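Local coordinates for inorganic pyrophosphatase (Thermus thermophilus, PDB 2PRD), which probably catalyses the magnesium-dependent hydrolysis of inorganic pyrophosphate to two phosphate ions, working as a homohexamer, at residues G53-I58 / P68-V73. Numbering follows the deposited sequence.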
ATOM      1  N   GLY A  53      11.938  11.385  -4.453  1.00  6.16           N
ATOM      2  CA  GLY A  53      10.900  12.168  -5.184  1.00  6.08           C
ATOM      3  C   GLY A  53      10.765  11.437  -6.499  1.00  2.82           C
ATOM      4  O   GLY A  53      11.628  10.544  -6.661  1.00  7.52           O
ATOM      5  N   ASP A  54       9.840  11.797  -7.346  1.00  9.63           N
ATOM      6  CA  ASP A  54       9.646  11.158  -8.647  1.00  9.39           C
ATOM      7  C   ASP A  54      10.727  11.571  -9.632  1.00  9.94           C
ATOM      8  O   ASP A  54      11.007  12.761  -9.753  1.00 11.62           O
ATOM      9  CB  ASP A  54       8.216  11.427  -9.251  1.00  1.16           C
ATOM     10  CG  ASP A  54       7.103  11.170  -8.313  1.00  3.37           C
ATOM     11  OD1 ASP A  54       6.711  12.071  -7.548  1.00  7.30           O
ATOM     12  OD2 ASP A  54       6.522  10.043  -8.339  1.00  6.80           O
ATOM     13  N   TYR A  55      11.356  10.597 -10.274  1.00  9.06           N
ATOM     14  CA  TYR A  55      12.452  10.853 -11.190  1.00  8.51           C
ATOM     15  C   TYR A  55      12.145  10.661 -12.667  1.00  4.01           C
ATOM     16  O   TYR A  55      11.579   9.656 -13.075  1.00 11.43           O
ATOM     17  CB  TYR A  55      13.639   9.969 -10.732  1.00  8.40           C
ATOM     18  CG  TYR A  55      14.915  10.161 -11.529  1.00  8.03           C
ATOM     19  CD1 TYR A  55      15.770  11.216 -11.212  1.00 12.12           C
ATOM     20  CD2 TYR A  55      15.298   9.310 -12.550  1.00 12.77           C
ATOM     21  CE1 TYR A  55      16.971  11.420 -11.909  1.00 15.40           C
ATOM     22  CE2 TYR A  55      16.486   9.479 -13.226  1.00 14.88           C
ATOM     23  CZ  TYR A  55      17.298  10.537 -12.903  1.00 18.18           C
ATOM     24  OH  TYR A  55      18.485  10.752 -13.583  1.00 27.04           O
ATOM     25  N   GLY A  56      12.627  11.617 -13.515  1.00  4.72           N
ATOM     26  CA  GLY A  56      12.276  11.362 -14.957  1.00  3.27           C
ATOM     27  C   GLY A  56      13.186  12.312 -15.737  1.00 11.62           C
ATOM     28  O   GLY A  56      14.132  12.765 -15.119  1.00 12.04           O
ATOM     29  N   PHE A  57      12.797  12.567 -16.954  1.00  9.17           N
ATOM     30  CA  PHE A  57      13.614  13.436 -17.814  1.00 11.59           C
ATOM     31  C   PHE A  57      12.792  14.476 -18.503  1.00 10.88           C
ATOM     32  O   PHE A  57      11.575  14.237 -18.602  1.00 11.06           O
ATOM     33  CB  PHE A  57      14.328  12.511 -18.843  1.00  7.26           C
ATOM     34  CG  PHE A  57      13.448  11.868 -19.875  1.00 10.85           C
ATOM     35  CD1 PHE A  57      13.019  12.536 -21.015  1.00 12.65           C
ATOM     36  CD2 PHE A  57      13.046  10.545 -19.740  1.00 13.81           C
ATOM     37  CE1 PHE A  57      12.200  11.951 -21.940  1.00 11.35           C
ATOM     38  CE2 PHE A  57      12.215   9.937 -20.662  1.00 11.43           C
ATOM     39  CZ  PHE A  57      11.803  10.626 -21.785  1.00 11.76           C
ATOM     40  N   ILE A  58      13.422  15.558 -19.001  1.00 11.66           N
ATOM     41  CA  ILE A  58      12.646  16.577 -19.765  1.00  8.74           C
ATOM     42  C   ILE A  58      12.677  16.228 -21.231  1.00  7.46           C
ATOM     43  O   ILE A  58      13.794  16.159 -21.758  1.00 14.83           O
ATOM     44  CB  ILE A  58      13.186  18.000 -19.484  1.00  6.36           C
ATOM     45  CG1 ILE A  58      13.158  18.306 -17.976  1.00  9.15           C
ATOM     46  CG2 ILE A  58      12.272  18.985 -20.239  1.00  7.77           C
ATOM     47  CD1 ILE A  58      13.538  19.740 -17.597  1.00  6.70           C
ATOM     48  N   PRO A  68      18.871  13.420 -22.299  1.00 12.78           N
ATOM     49  CA  PRO A  68      17.983  14.557 -21.976  1.00 15.10           C
ATOM     50  C   PRO A  68      18.299  15.039 -20.573  1.00 12.16           C
ATOM     51  O   PRO A  68      18.996  14.293 -19.859  1.00 17.05           O
ATOM     52  CB  PRO A  68      16.606  13.990 -22.108  1.00 10.98           C
ATOM     53  CG  PRO A  68      16.744  12.677 -22.803  1.00 12.31           C
ATOM     54  CD  PRO A  68      18.130  12.164 -22.419  1.00 13.99           C
ATOM     55  N   LEU A  69      17.838  16.238 -20.206  1.00 12.17           N
ATOM     56  CA  LEU A  69      18.106  16.703 -18.803  1.00 12.05           C
ATOM     57  C   LEU A  69      17.227  15.949 -17.803  1.00 13.14           C
ATOM     58  O   LEU A  69      15.990  15.860 -17.963  1.00 14.03           O
ATOM     59  CB  LEU A  69      17.831  18.184 -18.814  1.00 11.72           C
ATOM     60  CG  LEU A  69      18.030  19.093 -17.628  1.00 20.73           C
ATOM     61  CD1 LEU A  69      19.485  19.206 -17.160  1.00 19.66           C
ATOM     62  CD2 LEU A  69      17.497  20.489 -17.990  1.00 16.37           C
ATOM     63  N   ASP A  70      17.799  15.353 -16.763  1.00 10.83           N
ATOM     64  CA  ASP A  70      17.122  14.600 -15.708  1.00 11.66           C
ATOM     65  C   ASP A  70      16.610  15.474 -14.560  1.00 13.55           C
ATOM     66  O   ASP A  70      17.225  16.519 -14.352  1.00 11.20           O
ATOM     67  CB  ASP A  70      18.209  13.767 -14.949  1.00 17.11           C
ATOM     68  CG  ASP A  70      18.398  12.477 -15.700  1.00 24.03           C
ATOM     69  OD1 ASP A  70      17.442  12.184 -16.445  1.00 38.61           O
ATOM     70  OD2 ASP A  70      19.447  11.849 -15.545  1.00 35.95           O
ATOM     71  N   GLY A  71      15.629  15.020 -13.808  1.00 12.03           N
ATOM     72  CA  GLY A  71      15.175  15.854 -12.686  1.00 10.87           C
ATOM     73  C   GLY A  71      14.394  15.070 -11.659  1.00  8.45           C
ATOM     74  O   GLY A  71      13.898  14.005 -11.995  1.00 10.10           O
ATOM     75  N   LEU A  72      14.317  15.647 -10.475  1.00  8.01           N
ATOM     76  CA  LEU A  72      13.593  15.076  -9.329  1.00  4.04           C
ATOM     77  C   LEU A  72      12.417  15.943  -8.944  1.00  7.11           C
ATOM     78  O   LEU A  72      12.603  17.142  -8.741  1.00 18.83           O
ATOM     79  CB  LEU A  72      14.611  14.975  -8.193  1.00 12.74           C
ATOM     80  CG  LEU A  72      14.240  13.895  -7.177  1.00 25.71           C
ATOM     81  CD1 LEU A  72      14.638  12.522  -7.717  1.00 28.21           C
ATOM     82  CD2 LEU A  72      14.905  14.141  -5.846  1.00 22.51           C
ATOM     83  N   VAL A  73      11.205  15.403  -8.896  1.00  7.87           N
ATOM     84  CA  VAL A  73       9.993  16.166  -8.588  1.00  7.83           C
ATOM     85  C   VAL A  73       9.446  15.868  -7.200  1.00 12.75           C
ATOM     86  O   VAL A  73       9.360  14.708  -6.786  1.00 11.27           O
ATOM     87  CB  VAL A  73       8.904  15.783  -9.599  1.00 12.89           C
ATOM     88  CG1 VAL A  73       7.637  16.627  -9.501  1.00  8.37           C
ATOM     89  CG2 VAL A  73       9.451  15.846 -11.018  1.00 17.87           C
TER
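Asp54 and Val73 bond to each other twice through their backbones, and Gly56 and Gly71 repeat the exchange two residues along, pairing strands 54-57 and 70-73 antiparallel. The straightest of these bonds runs from Val73 N to Asp54 O, 2.8 Å. Ile58 N also reaches Leu69 O, at 2.8 Å.

The polar side-chain contact lies on the face shared by Tyr55, Phe57, Asp70 and Leu72. With CG anti to its backbone N (chi1 -177°), Tyr55 extends along the sheet past Gly71, and its OH donates to Asp70 OD2. The modelled 2.4 Å between Tyr55 OH and Asp70 OD2 is very short, and the hydroxyl's exact place is doubtful. Lys104 forms a salt bridge with the same carboxylate oxygen.

Among apolar groups, Leu72 CD1 meets the edge of the Tyr55 ring, 3.9 Å from Tyr55 CD1. Beside the Ile58-Leu69 backbone bond, the two side chains lie side by side, pointing the same way, and Ile58 CD1 lies 4.0 Å from Leu69 CD2. Putting an alanine at Tyr55 would probably leave Asp70 without its phenolic donor and open a gap beside Leu72.

The pair belongs to the curled central sheet of the pyrophosphatase fold, flanked by strands 15-22 and 101-109. It probably brings a substrate-binding tyrosine and a magnesium-binding aspartate together in the active site, near Lys29 and Asp102.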